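Local coordinates for lipoprotein (Bacteroides vulgatus, PDB 3U6G) that is of unknown function but has an immunoglobulin-like fold and belongs to a lipoprotein family related to PLAT/LH2 and C2 domains, so it may bind calcium, at residues Gly8-Val13 and Gly67-Met72. Residues are numbered along the deposited sequence; the frame is centred on the assembly and turned at random. Where two conformers were deposited one is given.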
ATOM      1  N   GLY A   8      16.641   3.807  -8.039  1.00 17.29           N
ATOM      2  CA  GLY A   8      16.516   5.031  -8.806  1.00 16.48           C
ATOM      3  C   GLY A   8      15.361   5.851  -8.297  1.00 13.98           C
ATOM      4  O   GLY A   8      14.869   5.611  -7.198  1.00 15.67           O
ATOM      5  N   ILE A   9      14.932   6.829  -9.086  1.00 15.20           N
ATOM      6  CA  ILE A   9      13.758   7.614  -8.729  0.50 16.01           C
ATOM      7  C   ILE A   9      12.519   6.847  -9.192  1.00 15.24           C
ATOM      8  O   ILE A   9      12.284   6.673 -10.385  1.00 16.01           O
ATOM      9  CB  ILE A   9      13.794   9.046  -9.306  0.50 15.90           C
ATOM     10  CG1 ILE A   9      14.965   9.840  -8.711  0.50 15.02           C
ATOM     11  CG2 ILE A   9      12.481   9.769  -9.009  0.50 16.88           C
ATOM     12  CD1 ILE A   9      15.141  11.232  -9.323  0.50 17.49           C
ATOM     13  N   HIS A  10      11.768   6.341  -8.216  1.00 13.86           N
ATOM     14  CA  HIS A  10      10.505   5.667  -8.488  1.00 14.15           C
ATOM     15  C   HIS A  10       9.402   6.706  -8.459  1.00 14.20           C
ATOM     16  O   HIS A  10       9.440   7.663  -7.662  1.00 15.43           O
ATOM     17  CB  HIS A  10      10.239   4.566  -7.456  1.00 14.25           C
ATOM     18  CG  HIS A  10      11.210   3.443  -7.545  1.00 14.04           C
ATOM     19  ND1 HIS A  10      10.832   2.144  -7.804  1.00 14.28           N
ATOM     20  CD2 HIS A  10      12.562   3.442  -7.500  1.00 15.50           C
ATOM     21  CE1 HIS A  10      11.908   1.390  -7.908  1.00 15.22           C
ATOM     22  NE2 HIS A  10      12.972   2.155  -7.729  1.00 15.47           N
ATOM     23  N   LYS A  11       8.409   6.517  -9.324  1.00 13.97           N
ATOM     24  CA  LYS A  11       7.319   7.468  -9.418  1.00 14.31           C
ATOM     25  C   LYS A  11       6.015   6.767  -9.727  1.00 13.71           C
ATOM     26  O   LYS A  11       6.002   5.802 -10.489  1.00 14.10           O
ATOM     27  CB  LYS A  11       7.632   8.492 -10.521  1.00 16.76           C
ATOM     28  CG  LYS A  11       6.572   9.566 -10.704  1.00 16.52           C
ATOM     29  CD  LYS A  11       7.091  10.798 -11.428  1.00 24.42           C
ATOM     30  CE  LYS A  11       7.434  10.516 -12.848  1.00 25.69           C
ATOM     31  NZ  LYS A  11       7.748  11.805 -13.563  1.00 26.07           N
ATOM     32  N   ILE A  12       4.928   7.308  -9.177  1.00 13.70           N
ATOM     33  CA  ILE A  12       3.576   6.921  -9.530  1.00 13.93           C
ATOM     34  C   ILE A  12       2.810   8.149  -9.982  1.00 14.64           C
ATOM     35  O   ILE A  12       2.822   9.172  -9.326  1.00 15.84           O
ATOM     36  CB  ILE A  12       2.841   6.308  -8.307  1.00 16.16           C
ATOM     37  CG1 ILE A  12       3.478   4.975  -7.916  1.00 20.01           C
ATOM     38  CG2 ILE A  12       1.330   6.162  -8.563  1.00 19.40           C
ATOM     39  CD1 ILE A  12       3.129   3.806  -8.790  1.00 23.21           C
ATOM     40  N   VAL A  13       2.147   8.021 -11.121  1.00 14.75           N
ATOM     41  CA  VAL A  13       1.238   9.038 -11.610  1.00 15.03           C
ATOM     42  C   VAL A  13      -0.158   8.447 -11.657  1.00 15.86           C
ATOM     43  O   VAL A  13      -0.341   7.335 -12.137  1.00 17.11           O
ATOM     44  CB  VAL A  13       1.627   9.504 -13.027  1.00 17.31           C
ATOM     45  CG1 VAL A  13       0.508  10.408 -13.613  1.00 22.19           C
ATOM     46  CG2 VAL A  13       2.944  10.240 -12.989  1.00 16.72           C
ATOM     47  N   GLY A  67      16.467   9.088  -5.047  1.00 15.68           N
ATOM     48  CA  GLY A  67      17.137   8.146  -5.930  1.00 17.01           C
ATOM     49  C   GLY A  67      17.651   6.880  -5.288  1.00 16.19           C
ATOM     50  O   GLY A  67      18.366   6.102  -5.940  1.00 18.59           O
ATOM     51  N   ASN A  68      17.323   6.676  -4.010  1.00 16.67           N
ATOM     52  CA  ASN A  68      17.774   5.493  -3.283  1.00 17.51           C
ATOM     53  C   ASN A  68      16.731   4.387  -3.218  1.00 16.03           C
ATOM     54  O   ASN A  68      17.034   3.291  -2.763  1.00 16.42           O
ATOM     55  CB  ASN A  68      18.174   5.859  -1.856  1.00 17.28           C
ATOM     56  CG  ASN A  68      19.268   6.898  -1.802  1.00 18.55           C
ATOM     57  OD1 ASN A  68      20.167   6.918  -2.653  1.00 19.69           O
ATOM     58  ND2 ASN A  68      19.180   7.798  -0.817  1.00 20.48           N
ATOM     59  N   ALA A  69      15.514   4.668  -3.658  1.00 15.44           N
ATOM     60  CA  ALA A  69      14.441   3.694  -3.534  1.00 14.87           C
ATOM     61  C   ALA A  69      14.638   2.539  -4.489  1.00 14.55           C
ATOM     62  O   ALA A  69      15.200   2.719  -5.575  1.00 15.24           O
ATOM     63  CB  ALA A  69      13.090   4.356  -3.768  1.00 14.93           C
ATOM     64  N   PHE A  70      14.192   1.345  -4.078  1.00 13.52           N
ATOM     65  CA  PHE A  70      14.218   0.186  -4.977  1.00 14.29           C
ATOM     66  C   PHE A  70      12.833  -0.371  -5.241  1.00 14.19           C
ATOM     67  O   PHE A  70      12.696  -1.315  -6.001  1.00 16.08           O
ATOM     68  CB  PHE A  70      15.182  -0.907  -4.501  1.00 16.10           C
ATOM     69  CG  PHE A  70      14.875  -1.448  -3.136  1.00 16.68           C
ATOM     70  CD1 PHE A  70      13.772  -2.266  -2.944  1.00 19.84           C
ATOM     71  CD2 PHE A  70      15.669  -1.140  -2.042  1.00 20.21           C
ATOM     72  CE1 PHE A  70      13.476  -2.788  -1.695  1.00 20.60           C
ATOM     73  CE2 PHE A  70      15.375  -1.671  -0.795  1.00 20.87           C
ATOM     74  CZ  PHE A  70      14.261  -2.461  -0.619  1.00 18.81           C
ATOM     75  N   PHE A  71      11.802   0.248  -4.665  1.00 14.11           N
ATOM     76  CA  PHE A  71      10.438  -0.220  -4.748  1.00 15.79           C
ATOM     77  C   PHE A  71       9.487   0.892  -4.352  1.00 14.55           C
ATOM     78  O   PHE A  71       9.777   1.655  -3.438  1.00 14.64           O
ATOM     79  CB  PHE A  71      10.262  -1.383  -3.784  1.00 18.15           C
ATOM     80  CG  PHE A  71       8.893  -2.012  -3.791  1.00 18.38           C
ATOM     81  CD1 PHE A  71       8.408  -2.662  -4.914  1.00 18.92           C
ATOM     82  CD2 PHE A  71       8.118  -2.004  -2.642  1.00 22.75           C
ATOM     83  CE1 PHE A  71       7.151  -3.265  -4.918  1.00 22.17           C
ATOM     84  CE2 PHE A  71       6.851  -2.615  -2.626  1.00 24.45           C
ATOM     85  CZ  PHE A  71       6.376  -3.256  -3.770  1.00 22.42           C
HETATM   86  N   MSE A  72       8.343   0.960  -5.040  1.00 13.96           N
HETATM   87  CA  MSE A  72       7.276   1.888  -4.723  1.00 13.07           C
HETATM   88  C   MSE A  72       5.962   1.213  -5.098  1.00 13.17           C
HETATM   89  O   MSE A  72       5.900   0.479  -6.075  1.00 16.18           O
HETATM   90  CB  MSE A  72       7.445   3.230  -5.464  1.00 16.86           C
HETATM   91  CG  MSE A  72       6.620   4.507  -4.914  1.00 22.03           C
HETATM   92 SE   MSE A  72       6.815   5.875  -6.113  0.75 19.63          SE
HETATM   93  CE  MSE A  72       6.261   7.269  -4.911  1.00 25.68           C
TER
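Gly67 opens the contact by passing beside Gly8, the CA atoms of Gly67 and Gly8 lying 4.3 Å apart. At this end backbone meets backbone. At Ala69 the chain is tied across. Gly8 N donates to Ala69 O at 3.1 Å, with an N-H...O angle of 155°. The methyl of Ala69 meets the imidazole of His10, Ala69 CB to His10 CD2 at 3.9 Å.

The His10 ring lies against the backbone of 69-71. His10 CE1 comes to 3.3 Å from Phe70 C, and Phe71 N lies 3.4 Å above the plane of the His10 ring, displaced toward the rim. Both ring nitrogens are held from outside the two segments, ND1 by Thr123 OG1 and NE2 by Gln6 O, which fixes how the ring is turned. Here two antiparallel layers of the immunoglobulin-like fold face each other: strand 10-18 pairs with 60-65 and 87-96, strand 71-80 with 24-33 and 115-122, so the residues after Gly67 carry the chain from one layer to the other. Phe70 and Phe71 point away from 8-13; Phe70 packs on Ser77 and Phe71 on Thr118, both of the second subunit.

Met72, a selenomethionine, turns back inward. Its CB touches His10 CB at 3.7 Å. CG stands anti to the backbone N (chi1 -162°), and the extended chain beyond it lays Met72 SE over the backbone of strand 10-18, 3.5 Å from His10 O. Farther along, Met72 SE packs against Ile12 CG1, the two side chains crossing at a slant, while Cys63, Thr65 and Ile29 also touch Met72.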